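Local coordinates for iron binding protein FbpA (Mannheimia haemolytica, PDB 1SI0), which binds ferric iron, here together with a carbonate ion, and probably carries it through the periplasm to a membrane transporter for uptake, at residues T100-I105 / G195-Y200; L56-S61 / N140-S145; N83-F88 / Y269-G274; Y7-P12 / G38-V43. One frame throughout, in Å; residues are numbered along the deposited sequence.

Interaction 1 (T100-I105 / G195-Y200); sequences TRARVI and GNSYYY. With FE (Fe (III) ion), chain B; CO3 (carbonate ion), chain C.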
# COMPACT_ATOMS: atom_id res chain seq x y z
N THR A 100 -0.72 -8.01 -1.42
CA THR A 100 -0.13 -7.05 -2.32
C THR A 100 -1.22 -6.17 -2.91
O THR A 100 -2.41 -6.51 -2.91
CB THR A 100 0.67 -7.71 -3.46
OG1 THR A 100 -0.17 -8.59 -4.23
CG2 THR A 100 1.78 -8.60 -2.94
N ARG A 101 -0.78 -5.03 -3.40
CA ARG A 101 -1.65 -4.05 -4.00
C ARG A 101 -0.88 -3.41 -5.13
O ARG A 101 0.35 -3.40 -5.13
CB ARG A 101 -2.09 -3.00 -2.98
CG ARG A 101 -0.98 -2.36 -2.16
CD ARG A 101 -0.70 -3.04 -0.85
NE ARG A 101 -1.82 -2.98 0.09
CZ ARG A 101 -2.16 -1.91 0.82
NH1 ARG A 101 -3.19 -1.99 1.64
NH2 ARG A 101 -1.49 -0.77 0.74
N ALA A 102 -1.59 -2.90 -6.11
CA ALA A 102 -0.99 -2.19 -7.23
C ALA A 102 -1.27 -0.72 -7.09
O ALA A 102 -2.37 -0.34 -6.71
CB ALA A 102 -1.55 -2.70 -8.53
N ARG A 103 -0.30 0.13 -7.39
CA ARG A 103 -0.56 1.55 -7.46
C ARG A 103 -0.80 1.85 -8.92
O ARG A 103 0.11 1.82 -9.74
CB ARG A 103 0.58 2.37 -6.87
CG ARG A 103 0.21 3.81 -6.62
CD ARG A 103 0.91 4.41 -5.40
NE ARG A 103 0.38 5.73 -5.07
CZ ARG A 103 -0.78 5.95 -4.46
NH1 ARG A 103 -1.16 7.19 -4.22
NH2 ARG A 103 -1.55 4.95 -4.08
N VAL A 104 -2.06 2.10 -9.24
CA VAL A 104 -2.56 2.17 -10.59
C VAL A 104 -2.84 3.60 -11.00
O VAL A 104 -2.67 4.54 -10.22
CB VAL A 104 -3.84 1.30 -10.72
CG1 VAL A 104 -3.56 -0.14 -10.34
CG2 VAL A 104 -5.01 1.84 -9.87
N ILE A 105 -3.23 3.75 -12.26
CA ILE A 105 -3.65 5.03 -12.79
C ILE A 105 -5.13 4.94 -13.10
O ILE A 105 -5.56 4.11 -13.90
CB ILE A 105 -2.84 5.40 -14.04
CG1 ILE A 105 -1.35 5.50 -13.69
CG2 ILE A 105 -3.36 6.71 -14.65
CD1 ILE A 105 -0.46 5.80 -14.88
N GLY A 195 -3.57 5.97 -7.63
CA GLY A 195 -4.13 5.44 -6.41
C GLY A 195 -3.97 3.94 -6.33
O GLY A 195 -3.63 3.30 -7.32
N ASN A 196 -4.20 3.37 -5.16
CA ASN A 196 -4.06 1.93 -5.03
C ASN A 196 -5.29 1.23 -5.60
O ASN A 196 -6.40 1.75 -5.52
CB ASN A 196 -3.84 1.52 -3.59
CG ASN A 196 -2.43 1.79 -3.12
OD1 ASN A 196 -1.54 2.11 -3.91
ND2 ASN A 196 -2.22 1.65 -1.82
N SER A 197 -5.06 0.03 -6.11
CA SER A 197 -6.06 -0.75 -6.82
C SER A 197 -7.25 -1.11 -5.95
O SER A 197 -8.39 -1.01 -6.39
CB SER A 197 -5.42 -2.04 -7.33
OG SER A 197 -4.72 -2.73 -6.29
N TYR A 198 -7.00 -1.56 -4.73
CA TYR A 198 -8.09 -2.08 -3.88
C TYR A 198 -9.13 -1.01 -3.58
O TYR A 198 -10.30 -1.34 -3.39
CB TYR A 198 -7.55 -2.72 -2.59
CG TYR A 198 -6.65 -1.82 -1.82
CD1 TYR A 198 -5.30 -1.75 -2.10
CD2 TYR A 198 -7.15 -1.00 -0.82
CE1 TYR A 198 -4.47 -0.91 -1.42
CE2 TYR A 198 -6.34 -0.14 -0.13
CZ TYR A 198 -4.99 -0.08 -0.45
OH TYR A 198 -4.14 0.78 0.18
N TYR A 199 -8.74 0.26 -3.57
CA TYR A 199 -9.71 1.33 -3.34
C TYR A 199 -10.80 1.35 -4.39
O TYR A 199 -11.92 1.77 -4.09
CB TYR A 199 -9.04 2.70 -3.26
CG TYR A 199 -8.16 2.84 -2.05
CD1 TYR A 199 -6.81 3.12 -2.19
CD2 TYR A 199 -8.66 2.68 -0.77
CE1 TYR A 199 -5.99 3.24 -1.08
CE2 TYR A 199 -7.85 2.80 0.34
CZ TYR A 199 -6.51 3.08 0.18
OH TYR A 199 -5.70 3.18 1.28
N TYR A 200 -10.49 0.95 -5.62
CA TYR A 200 -11.51 0.90 -6.66
C TYR A 200 -12.61 -0.07 -6.26
O TYR A 200 -13.79 0.25 -6.40
CB TYR A 200 -10.89 0.49 -7.99
CG TYR A 200 -11.75 0.77 -9.20
CD1 TYR A 200 -12.27 -0.27 -9.95
CD2 TYR A 200 -12.02 2.08 -9.60
CE1 TYR A 200 -13.04 -0.03 -11.07
CE2 TYR A 200 -12.79 2.33 -10.73
CZ TYR A 200 -13.29 1.27 -11.45
OH TYR A 200 -14.05 1.49 -12.57
FE FE B . -4.42 1.78 1.84
C CO3 C . -4.92 0.85 4.11
O1 CO3 C . -4.74 0.11 3.07
O2 CO3 C . -4.87 2.12 3.98
O3 CO3 C . -5.14 0.30 5.26

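Interaction 2 (L56-S61 / N140-S145); sequences LTVDIS and NSYNVS. With FE (Fe (III) ion), chain B.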
# COMPACT_ATOMS: atom_id res chain seq x y z
N LEU A 56 1.31 -3.27 11.99
CA LEU A 56 0.69 -3.52 10.69
C LEU A 56 0.99 -2.35 9.78
O LEU A 56 0.69 -1.21 10.11
CB LEU A 56 -0.81 -3.71 10.83
CG LEU A 56 -1.23 -4.95 11.61
CD1 LEU A 56 -2.73 -4.93 11.86
CD2 LEU A 56 -0.84 -6.22 10.88
N THR A 57 1.56 -2.64 8.63
CA THR A 57 2.00 -1.64 7.69
C THR A 57 1.20 -1.69 6.40
O THR A 57 0.55 -2.70 6.10
CB THR A 57 3.47 -1.88 7.34
OG1 THR A 57 3.64 -3.24 6.91
CG2 THR A 57 4.35 -1.78 8.59
N VAL A 58 1.25 -0.59 5.66
CA VAL A 58 0.69 -0.53 4.32
C VAL A 58 1.77 -0.32 3.26
O VAL A 58 1.46 -0.01 2.12
CB VAL A 58 -0.36 0.60 4.19
CG1 VAL A 58 -1.56 0.32 5.06
CG2 VAL A 58 0.22 1.98 4.50
N ASP A 59 3.03 -0.51 3.62
CA ASP A 59 4.12 -0.13 2.74
C ASP A 59 5.38 -0.90 3.10
O ASP A 59 5.74 -1.00 4.27
CB ASP A 59 4.32 1.38 2.88
CG ASP A 59 5.59 1.88 2.25
OD1 ASP A 59 5.92 1.47 1.12
OD2 ASP A 59 6.31 2.72 2.83
N ILE A 60 6.06 -1.44 2.10
CA ILE A 60 7.34 -2.09 2.32
C ILE A 60 8.37 -1.16 2.95
O ILE A 60 9.17 -1.59 3.77
CB ILE A 60 7.91 -2.69 1.00
CG1 ILE A 60 9.22 -3.45 1.26
CG2 ILE A 60 8.16 -1.62 -0.05
CD1 ILE A 60 9.05 -4.69 2.09
N SER A 61 8.37 0.11 2.56
CA SER A 61 9.39 1.01 3.06
C SER A 61 9.25 1.21 4.57
O SER A 61 10.26 1.28 5.28
CB SER A 61 9.39 2.32 2.29
OG SER A 61 9.62 2.06 0.92
N ASN A 140 2.92 11.13 0.90
CA ASN A 140 2.22 9.93 1.32
C ASN A 140 3.07 8.73 0.93
O ASN A 140 3.61 8.69 -0.17
CB ASN A 140 0.85 9.85 0.67
CG ASN A 140 0.22 8.51 0.87
OD1 ASN A 140 0.33 7.64 0.01
ND2 ASN A 140 -0.44 8.31 2.01
N SER A 141 3.14 7.74 1.81
CA SER A 141 4.08 6.65 1.61
C SER A 141 3.80 5.85 0.35
O SER A 141 4.72 5.31 -0.24
CB SER A 141 4.11 5.73 2.83
OG SER A 141 2.90 5.03 3.00
N TYR A 142 2.54 5.75 -0.06
CA TYR A 142 2.25 5.04 -1.30
C TYR A 142 2.93 5.72 -2.48
O TYR A 142 3.48 5.07 -3.35
CB TYR A 142 0.75 5.00 -1.57
CG TYR A 142 -0.10 4.25 -0.58
CD1 TYR A 142 0.39 3.16 0.12
CD2 TYR A 142 -1.42 4.62 -0.37
CE1 TYR A 142 -0.41 2.47 0.99
CE2 TYR A 142 -2.23 3.93 0.51
CZ TYR A 142 -1.71 2.86 1.19
OH TYR A 142 -2.51 2.15 2.06
N ASN A 143 2.85 7.04 -2.51
CA ASN A 143 3.53 7.80 -3.54
C ASN A 143 5.04 7.74 -3.42
O ASN A 143 5.73 7.53 -4.40
CB ASN A 143 3.08 9.26 -3.54
CG ASN A 143 1.70 9.43 -4.14
OD1 ASN A 143 1.24 8.62 -4.95
ND2 ASN A 143 1.04 10.51 -3.75
N VAL A 144 5.56 7.90 -2.21
CA VAL A 144 7.01 7.93 -2.04
C VAL A 144 7.60 6.58 -2.46
O VAL A 144 8.63 6.53 -3.13
CB VAL A 144 7.43 8.29 -0.61
CG1 VAL A 144 8.95 8.29 -0.49
CG2 VAL A 144 6.86 9.65 -0.22
N SER A 145 6.94 5.48 -2.12
CA SER A 145 7.45 4.18 -2.52
C SER A 145 7.38 3.96 -4.02
O SER A 145 8.25 3.34 -4.60
CB SER A 145 6.77 3.07 -1.76
OG SER A 145 7.32 3.01 -0.45
FE FE B . -4.42 1.78 1.84

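Interaction 3 (N83-F88 / Y269-G274); sequences NIPAQF and YPVKEG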
# COMPACT_ATOMS: atom_id res chain seq x y z
N ASN A 83 2.28 -20.50 4.25
CA ASN A 83 1.22 -19.63 3.78
C ASN A 83 1.70 -18.46 2.95
O ASN A 83 1.02 -18.04 2.02
CB ASN A 83 0.42 -19.10 4.96
CG ASN A 83 -0.48 -20.15 5.57
OD1 ASN A 83 -0.73 -21.20 4.98
ND2 ASN A 83 -0.98 -19.86 6.77
N ILE A 84 2.85 -17.91 3.30
CA ILE A 84 3.36 -16.72 2.63
C ILE A 84 4.48 -17.13 1.69
O ILE A 84 5.50 -17.63 2.15
CB ILE A 84 3.87 -15.69 3.65
CG1 ILE A 84 2.76 -15.34 4.64
CG2 ILE A 84 4.36 -14.43 2.90
CD1 ILE A 84 3.18 -14.36 5.71
N PRO A 85 4.31 -16.94 0.39
CA PRO A 85 5.39 -17.24 -0.55
C PRO A 85 6.66 -16.48 -0.19
O PRO A 85 6.59 -15.38 0.34
CB PRO A 85 4.83 -16.76 -1.88
CG PRO A 85 3.38 -16.81 -1.72
CD PRO A 85 3.11 -16.44 -0.30
N ALA A 86 7.81 -17.07 -0.50
CA ALA A 86 9.08 -16.50 -0.08
C ALA A 86 9.33 -15.09 -0.61
O ALA A 86 10.02 -14.31 0.03
CB ALA A 86 10.23 -17.43 -0.49
N GLN A 87 8.77 -14.75 -1.77
CA GLN A 87 8.97 -13.42 -2.35
C GLN A 87 8.20 -12.34 -1.60
O GLN A 87 8.38 -11.16 -1.87
CB GLN A 87 8.65 -13.41 -3.85
CG GLN A 87 7.16 -13.46 -4.22
CD GLN A 87 6.62 -14.88 -4.38
OE1 GLN A 87 7.21 -15.85 -3.89
NE2 GLN A 87 5.47 -15.00 -5.04
N PHE A 88 7.33 -12.73 -0.67
CA PHE A 88 6.53 -11.78 0.10
C PHE A 88 6.85 -11.80 1.58
O PHE A 88 6.05 -11.34 2.38
CB PHE A 88 5.05 -12.07 -0.11
CG PHE A 88 4.58 -11.84 -1.52
CD1 PHE A 88 4.87 -10.65 -2.18
CD2 PHE A 88 3.86 -12.81 -2.19
CE1 PHE A 88 4.45 -10.44 -3.48
CE2 PHE A 88 3.42 -12.59 -3.49
CZ PHE A 88 3.72 -11.40 -4.13
N TYR A 269 -4.93 -8.17 -3.28
CA TYR A 269 -4.43 -9.45 -3.76
C TYR A 269 -3.86 -10.23 -2.58
O TYR A 269 -2.91 -9.79 -1.95
CB TYR A 269 -3.36 -9.24 -4.81
CG TYR A 269 -3.88 -8.56 -6.05
CD1 TYR A 269 -3.65 -7.20 -6.28
CD2 TYR A 269 -4.62 -9.26 -6.99
CE1 TYR A 269 -4.14 -6.58 -7.42
CE2 TYR A 269 -5.10 -8.65 -8.13
CZ TYR A 269 -4.87 -7.31 -8.33
OH TYR A 269 -5.37 -6.71 -9.46
N PRO A 270 -4.43 -11.39 -2.27
CA PRO A 270 -3.85 -12.20 -1.19
C PRO A 270 -2.45 -12.66 -1.57
O PRO A 270 -2.16 -12.80 -2.75
CB PRO A 270 -4.82 -13.39 -1.09
CG PRO A 270 -5.55 -13.43 -2.38
CD PRO A 270 -5.57 -12.04 -2.93
N VAL A 271 -1.57 -12.84 -0.59
CA VAL A 271 -0.27 -13.43 -0.87
C VAL A 271 -0.33 -14.95 -0.96
O VAL A 271 0.47 -15.56 -1.66
CB VAL A 271 0.81 -13.02 0.16
CG1 VAL A 271 1.03 -11.52 0.11
CG2 VAL A 271 0.46 -13.45 1.57
N LYS A 272 -1.28 -15.56 -0.26
CA LYS A 272 -1.32 -17.00 -0.13
C LYS A 272 -1.71 -17.65 -1.45
O LYS A 272 -2.73 -17.30 -2.04
CB LYS A 272 -2.28 -17.41 0.98
CG LYS A 272 -2.32 -18.91 1.25
CD LYS A 272 -3.16 -19.23 2.46
CE LYS A 272 -3.48 -20.72 2.60
NZ LYS A 272 -2.29 -21.58 2.47
N GLU A 273 -0.88 -18.57 -1.91
CA GLU A 273 -1.14 -19.32 -3.14
C GLU A 273 -2.41 -20.14 -2.97
O GLU A 273 -2.62 -20.76 -1.92
CB GLU A 273 0.06 -20.21 -3.49
CG GLU A 273 1.26 -19.40 -3.96
CD GLU A 273 2.60 -20.12 -3.88
OE1 GLU A 273 2.66 -21.28 -3.43
OE2 GLU A 273 3.60 -19.50 -4.29
N GLY A 274 -3.27 -20.11 -3.98
CA GLY A 274 -4.51 -20.86 -3.97
C GLY A 274 -5.73 -20.05 -3.57
O GLY A 274 -6.85 -20.52 -3.70
O HOH W 1 1.15 -19.69 -0.15
O HOH W 2 3.39 -17.04 -5.27

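Interaction 4 (Y7-P12 / G38-V43); sequences YSYRQP and GLVDRV. With CO3 (carbonate ion), chain C.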
# COMPACT_ATOMS: atom_id res chain seq x y z
N TYR A 7 -0.23 -1.94 16.69
CA TYR A 7 -0.06 -0.57 16.21
C TYR A 7 -0.28 -0.65 14.71
O TYR A 7 0.47 -1.34 14.01
CB TYR A 7 1.35 -0.04 16.48
CG TYR A 7 1.72 0.27 17.93
CD1 TYR A 7 0.97 -0.19 19.01
CD2 TYR A 7 2.86 1.02 18.20
CE1 TYR A 7 1.34 0.11 20.32
CE2 TYR A 7 3.24 1.32 19.50
CZ TYR A 7 2.48 0.86 20.56
OH TYR A 7 2.85 1.15 21.86
N SER A 8 -1.29 0.04 14.20
CA SER A 8 -1.74 -0.13 12.82
C SER A 8 -1.64 1.12 11.99
O SER A 8 -2.25 2.14 12.30
CB SER A 8 -3.19 -0.60 12.80
OG SER A 8 -3.67 -0.67 11.46
N TYR A 9 -0.88 1.04 10.91
CA TYR A 9 -0.91 2.02 9.83
C TYR A 9 -2.08 1.77 8.88
O TYR A 9 -2.40 2.63 8.07
CB TYR A 9 0.38 1.99 9.02
CG TYR A 9 1.54 2.69 9.67
CD1 TYR A 9 1.64 4.08 9.61
CD2 TYR A 9 2.54 1.99 10.33
CE1 TYR A 9 2.70 4.75 10.19
CE2 TYR A 9 3.61 2.66 10.92
CZ TYR A 9 3.68 4.04 10.84
OH TYR A 9 4.73 4.73 11.42
N ARG A 10 -2.67 0.58 8.95
CA ARG A 10 -3.85 0.31 8.15
C ARG A 10 -5.02 1.09 8.68
O ARG A 10 -5.14 1.32 9.89
CB ARG A 10 -4.20 -1.17 8.17
CG ARG A 10 -3.10 -2.02 7.59
CD ARG A 10 -3.54 -3.01 6.57
NE ARG A 10 -4.33 -2.42 5.49
CZ ARG A 10 -4.84 -3.15 4.51
NH1 ARG A 10 -5.55 -2.58 3.56
NH2 ARG A 10 -4.62 -4.46 4.48
N GLN A 11 -5.90 1.49 7.78
CA GLN A 11 -7.12 2.18 8.16
C GLN A 11 -8.07 1.20 8.82
O GLN A 11 -8.13 0.04 8.43
CB GLN A 11 -7.78 2.80 6.95
CG GLN A 11 -6.90 3.82 6.30
CD GLN A 11 -7.55 4.46 5.14
OE1 GLN A 11 -8.43 5.30 5.30
NE2 GLN A 11 -7.13 4.07 3.94
N PRO A 12 -8.80 1.64 9.84
CA PRO A 12 -9.72 0.74 10.54
C PRO A 12 -10.63 -0.07 9.61
O PRO A 12 -10.76 -1.26 9.77
CB PRO A 12 -10.53 1.70 11.41
CG PRO A 12 -9.58 2.79 11.70
CD PRO A 12 -8.77 2.98 10.44
N GLY A 38 4.24 8.25 12.72
CA GLY A 38 4.81 8.30 14.05
C GLY A 38 4.85 7.00 14.84
O GLY A 38 5.33 7.01 15.97
N LEU A 39 4.35 5.90 14.29
CA LEU A 39 4.31 4.64 15.05
C LEU A 39 5.68 3.97 15.18
O LEU A 39 5.95 3.33 16.19
CB LEU A 39 3.31 3.65 14.45
CG LEU A 39 1.85 4.08 14.51
CD1 LEU A 39 0.98 3.17 13.66
CD2 LEU A 39 1.34 4.12 15.95
N VAL A 40 6.54 4.12 14.18
CA VAL A 40 7.88 3.55 14.24
C VAL A 40 8.70 4.29 15.30
O VAL A 40 9.36 3.66 16.12
CB VAL A 40 8.62 3.61 12.89
CG1 VAL A 40 10.00 2.96 13.00
CG2 VAL A 40 7.79 2.92 11.80
N ASP A 41 8.62 5.62 15.30
CA ASP A 41 9.31 6.42 16.31
C ASP A 41 8.74 6.17 17.70
O ASP A 41 9.45 6.25 18.69
CB ASP A 41 9.23 7.91 15.97
CG ASP A 41 10.20 8.75 16.77
OD1 ASP A 41 9.76 9.66 17.50
OD2 ASP A 41 11.44 8.55 16.74
N ARG A 42 7.44 5.86 17.77
CA ARG A 42 6.79 5.59 19.04
C ARG A 42 7.35 4.31 19.66
O ARG A 42 7.67 4.27 20.84
CB ARG A 42 5.28 5.47 18.86
CG ARG A 42 4.51 5.16 20.13
CD ARG A 42 3.01 5.28 19.98
NE ARG A 42 2.33 4.85 21.20
CZ ARG A 42 1.10 5.23 21.56
NH1 ARG A 42 0.38 6.04 20.79
NH2 ARG A 42 0.59 4.77 22.69
N VAL A 43 7.48 3.26 18.85
CA VAL A 43 8.05 2.01 19.32
C VAL A 43 9.51 2.21 19.76
O VAL A 43 9.94 1.66 20.77
CB VAL A 43 7.97 0.90 18.24
CG1 VAL A 43 8.74 -0.34 18.67
CG2 VAL A 43 6.52 0.55 17.95
C CO3 C . -4.92 0.85 4.11
O1 CO3 C . -4.74 0.11 3.07
O2 CO3 C . -4.87 2.12 3.98
O3 CO3 C . -5.14 0.30 5.26
O HOH W 3 1.45 2.13 23.89
O HOH W 4 5.54 6.90 10.16

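Interaction 1 (T100-I105 / G195-Y200)
Arg101 lies across Tyr198 at the ferric site of this type II periplasmic binding protein fold. Tyr198 CE1 sits 3.4 Å above the centre of the guanidinium plane, and ring and guanidinium planes are 34° apart. The phenol oxygens Tyr198 OH and Tyr199 OH each bind the iron at 2.0 Å; carbonate O1 and O2 and Tyr142 complete the five ligands. Arg101 NH1 donates to carbonate O1 at 3.0 Å, close to the guanidinium plane, and also forms a salt bridge with Glu268. Bends at chi2 and chi3 fold the Arg101 chain back over the tyrosine and turn NH1 toward the anion.

Second-shell bonds position the phenol. Asn196 ND2 donates in its amide plane to Tyr198 OH, 2.9 Å away and nearly straight at 169°. The other end of that amide, OD1, accepts from Arg103 NH2 at 2.8 Å. There the planes are perpendicular, with the donor well above the carbonyl plane, and Asp178 forms a salt bridge to the same NH2.

Antiparallel pairing supplies the frame. Val104 N reaches Gly195 O at 2.8 Å and Gly195 N returns to Val104 O at 3.1 Å, while Arg103 and Asn196 form the adjoining non-hydrogen-bonded pair. Where strand 192-196 leads into the helix that carries the two tyrosines, Ser197 N bonds Ala102 O and Ser197 OG accepts from Ala102 N at 3.1 Å.

Interaction 2 (L56-S61 / N140-S145)
Asp59 OD1 is gripped by donors on opposite faces of its carboxylate. Ser145 OG gives the shortest bond, 2.6 Å to OD1, arriving on the syn side and 24° out of the plane. Ser61 N reaches the same OD1 at 3.2 Å from well above the plane; this is the capping bond of Asp59, N-cap of helix 60-68. Asn230 ND2 is a further partner of that oxygen. With Asp59 CG anti to the backbone N (chi1 168°), the carboxylate can serve its own helix and helix 141-154 together. A second hydroxyl extends the chain of bonds, as Ser61 OG donates to Ser145 OG at 2.8 Å.

These bonds join the loop after strand 54-57 and the start of helix 60-68 to helix 141-154, consistent with two lobes of a periplasmic binding protein meeting beside a ligand cleft. There Val58 crosses Tyr142 at about a right angle: Val58 CG2 lies 3.6 Å from CE1 of the ring, and Val58 CB lies 3.4 Å from the iron-binding Tyr142 OH. Val58 O meets the ring at its edge, in plane, 3.3 Å from Tyr142 CE1. The start of the tyrosine's helix is fixed by Asn140, the N-cap, whose OD1 accepts from Tyr142 N at 2.9 Å.

Interaction 3 (N83-F88 / Y269-G274)
Val271 and Phe88 lie alongside with their chains pointing opposite ways, bringing Phe88 CD2 to 3.9 Å from Val271 CB. The valine approaches the ring obliquely, while Gln87 CG lies over the centre of one ring face. Val271 CG2 turns to the other flank of the loop and meets Ile84 CG2 at 4.2 Å, so one branched side chain fills the angle between Ile84, Pro85 and Phe88. The proline ring is turned with its CD edge toward the backbone: Pro85 CD stands 3.1 Å from Val271 O. Beyond it, Glu273 passes beside Pro85 head to tail, with Pro85 CG 3.7 Å from Glu273 OE2.

Lys272 crosses Asn83 obliquely. Its CG is anti to the backbone N (chi1 -176°) and the chain stays extended until it bends at chi4 (49°), which brings NZ to Asn83 OD1 at 3.0 Å. The ammonium group approaches from 46° above the carbonyl plane; Asn83 ND2 bonds instead to Ser254 OG. Lys272 CA also makes a CA-H...O contact of 3.3 Å with Asn83 O.

These residues join the loop after helix 78-83 to the segment following strand 269-270, whose Tyr269 pairs with strand 96-108. It is packing at the margin of the sheet, with the Val271 side chain about 12 Å from that of Tyr198. Water 1 bridges Asn83 O and Glu273 N, and water 2 bridges Gln87 NE2 and Glu273 OE2. Direct apolar contact at Val271 thus gives way to a polar part that combines one lysine-amide bond with two water bridges, so ordered water probably contributes to it.

Interaction 4 (Y7-P12 / G38-V43)
Tyr7 and Tyr9 receive the first turns of helix 39-46, which forms the beta-alpha-beta crossover from strand 29-34 to strand 54-57. Leu39 makes the main apolar contact. Its CD1 sits over the Tyr9 ring, 3.8 Å from the centroid and 9° off the normal, a face-on CH-pi contact. Leu39 CB approaches Tyr9 CZ to 3.6 Å as the two side chains run antiparallel, side by side, and Val40 CG2 lies at the ring edge.

The tyrosine tip has a polar role at the helix start. Tyr9 OH accepts weak bonds from Leu39 N at 3.1 Å and Val40 N at 3.4 Å, and water 4 links the same hydroxyl to the amide of Gly38, the N-cap residue. Two weak N-H donors, one bent and one long, and a water thus share the oxygen.

Strand 3-8 lies between strands 29-34 and 54-57 in the parallel part of the sheet, so the crossover helix packs on its middle strand. Here Tyr7 CD2 meets Val43 CG2 obliquely at 3.7 Å, with Leu39 CD2 also near the ring. Extended Arg42 crosses Tyr7 at about a right angle; water 3 joins Tyr7 OH to Arg42 NH2, and Glu46 holds both residues, by a hydrogen bond and a salt bridge respectively.

Past the strand end the chain turns to the carbonate. Arg10, bent at chi2 and chi3, points NE at O3 of the anion, 2.8 Å away, while its NH2 forms a salt bridge with Glu268. Gln11 NE2 donates to carbonate O2 at 3.0 Å, almost straight at 171°.

Interactions 1, 2 and 4 are buried; 1 and 2 meet at the iron, the first supplying Tyr198 and Tyr199, the second Tyr142. Interaction 4 reaches the same site from its strand end, where Arg10 and Gln11 share the carbonate with Arg101 of interaction 1. Interaction 3 is only partly buried, yet Tyr269 O bonds Thr100 N, tying it to the strand used by interaction 1. Strands 3-8 and 54-57 are neighbours, joining interactions 4 and 2 through backbone bonds of Leu56 with Tyr7 and Tyr9. Chemistry differs with place: metal and charge bonds in 1, a carboxylate-hydroxyl network in 2, packing with water bridges in 3, and in 4 aromatic-aliphatic helix packing with water at both tyrosine hydroxyls.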